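Local coordinates for protein L-talarate/Galactarate Dehydratase (PDB 2PP0) that dehydrates L-talarate and galactarate to 5-keto-4-deoxy-D-glucarate and also epimerises L-talarate to galactarate, using one magnesium ion per subunit, at residues Q299-A302 against P303-G306. Residues are numbered along the deposited sequence; the frame is centred on the assembly and turned at random.
Sequences QPDA and PRVG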
loop_
_atom_site.group_PDB
_atom_site.type_symbol
_atom_site.label_atom_id
_atom_site.label_comp_id
_atom_site.label_asym_id
_atom_site.label_seq_id
_atom_site.Cartn_x
_atom_site.Cartn_y
_atom_site.Cartn_z
ATOM N N GLN B 299 -16.883 6.359 -1.971
ATOM C CA GLN B 299 -17.374 5.162 -2.641
ATOM C C GLN B 299 -16.690 4.818 -3.957
ATOM O O GLN B 299 -17.247 5.029 -5.043
ATOM C CB GLN B 299 -18.876 5.298 -2.862
ATOM C CG GLN B 299 -19.623 5.553 -1.568
ATOM C CD GLN B 299 -21.094 5.794 -1.785
ATOM O OE1 GLN B 299 -21.488 6.793 -2.395
ATOM N NE2 GLN B 299 -21.921 4.878 -1.292
ATOM N N PRO B 300 -15.469 4.272 -3.880
ATOM C CA PRO B 300 -14.767 3.919 -5.107
ATOM C C PRO B 300 -15.262 2.578 -5.649
ATOM O O PRO B 300 -15.920 1.807 -4.945
ATOM C CB PRO B 300 -13.307 3.907 -4.675
ATOM C CG PRO B 300 -13.386 3.402 -3.259
ATOM C CD PRO B 300 -14.625 4.051 -2.687
ATOM N N ASP B 301 -14.951 2.328 -6.915
ATOM C CA ASP B 301 -15.361 1.118 -7.618
ATOM C C ASP B 301 -14.072 0.605 -8.255
ATOM O O ASP B 301 -13.549 1.227 -9.173
ATOM C CB ASP B 301 -16.392 1.519 -8.684
ATOM C CG ASP B 301 -16.921 0.345 -9.480
ATOM O OD1 ASP B 301 -16.105 -0.411 -10.040
ATOM O OD2 ASP B 301 -18.162 0.194 -9.560
ATOM N N ALA B 302 -13.546 -0.514 -7.763
ATOM C CA ALA B 302 -12.291 -1.036 -8.302
ATOM C C ALA B 302 -12.330 -1.218 -9.816
ATOM O O ALA B 302 -11.410 -0.800 -10.518
ATOM C CB ALA B 302 -11.916 -2.358 -7.609
ATOM N N PRO B 303 -13.376 -1.871 -10.343
ATOM C CA PRO B 303 -13.409 -2.034 -11.801
ATOM C C PRO B 303 -13.312 -0.678 -12.519
ATOM O O PRO B 303 -12.526 -0.511 -13.447
ATOM C CB PRO B 303 -14.754 -2.725 -12.035
ATOM C CG PRO B 303 -14.880 -3.604 -10.803
ATOM C CD PRO B 303 -14.451 -2.649 -9.695
ATOM N N ARG B 304 -14.080 0.298 -12.044
ATOM C CA ARG B 304 -14.105 1.627 -12.648
ATOM C C ARG B 304 -12.873 2.507 -12.508
ATOM O O ARG B 304 -12.601 3.318 -13.393
ATOM C CB ARG B 304 -15.306 2.406 -12.134
ATOM C CG ARG B 304 -16.594 2.004 -12.791
ATOM C CD ARG B 304 -17.684 2.999 -12.491
ATOM N NE ARG B 304 -18.888 2.673 -13.240
ATOM C CZ ARG B 304 -20.115 2.775 -12.745
ATOM N NH1 ARG B 304 -20.287 3.196 -11.498
ATOM N NH2 ARG B 304 -21.164 2.448 -13.492
ATOM N N VAL B 305 -12.131 2.368 -11.411
ATOM C CA VAL B 305 -10.953 3.206 -11.211
ATOM C C VAL B 305 -9.665 2.619 -11.766
ATOM O O VAL B 305 -8.608 3.234 -11.662
ATOM C CB VAL B 305 -10.730 3.538 -9.712
ATOM C CG1 VAL B 305 -11.988 4.159 -9.129
ATOM C CG2 VAL B 305 -10.336 2.281 -8.943
ATOM N N GLY B 306 -9.738 1.427 -12.347
ATOM C CA GLY B 306 -8.535 0.838 -12.899
ATOM C C GLY B 306 -8.034 -0.419 -12.199
ATOM O O GLY B 306 -6.962 -0.909 -12.540
#
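D301 and V305 close a single short helical turn, the D301 carbonyl O accepting from V305 N at 2.9 Å. The turn follows strand 297-298 of the C-terminal barrel domain of this enolase-superfamily enzyme. D301 is its N-cap, while G306 ends it in a Schellman motif; the bond from G306 N to A302 O is weak (3.3 Å). With CG anti to the backbone N (chi1 -179°), the D301 carboxylate reaches forward to the start of the turn, where OD1 accepts the capping bond from R304 N at 2.9 Å, although the position of OD1 is less certain. OD2 is hydrogen-bonded to Y80 OH and to ND1 of the catalytic H328, consistent with the role assigned to D301, of raising the basicity of that histidine. R304 runs extended past the carboxylate, its CG 3.7 Å from D301 CG, and carries its guanidinium to a salt bridge with the magnesium ligand E278. Carboxylate and guanidinium planes lie 36° apart; R304 NH1 stays 4.2 Å from D301 OD2, which lies off the guanidinium plane, so the two interact through charge alone. V305 sets both methyls against the D301 carbonyl, CG1 lying 3.3 Å from D301 O.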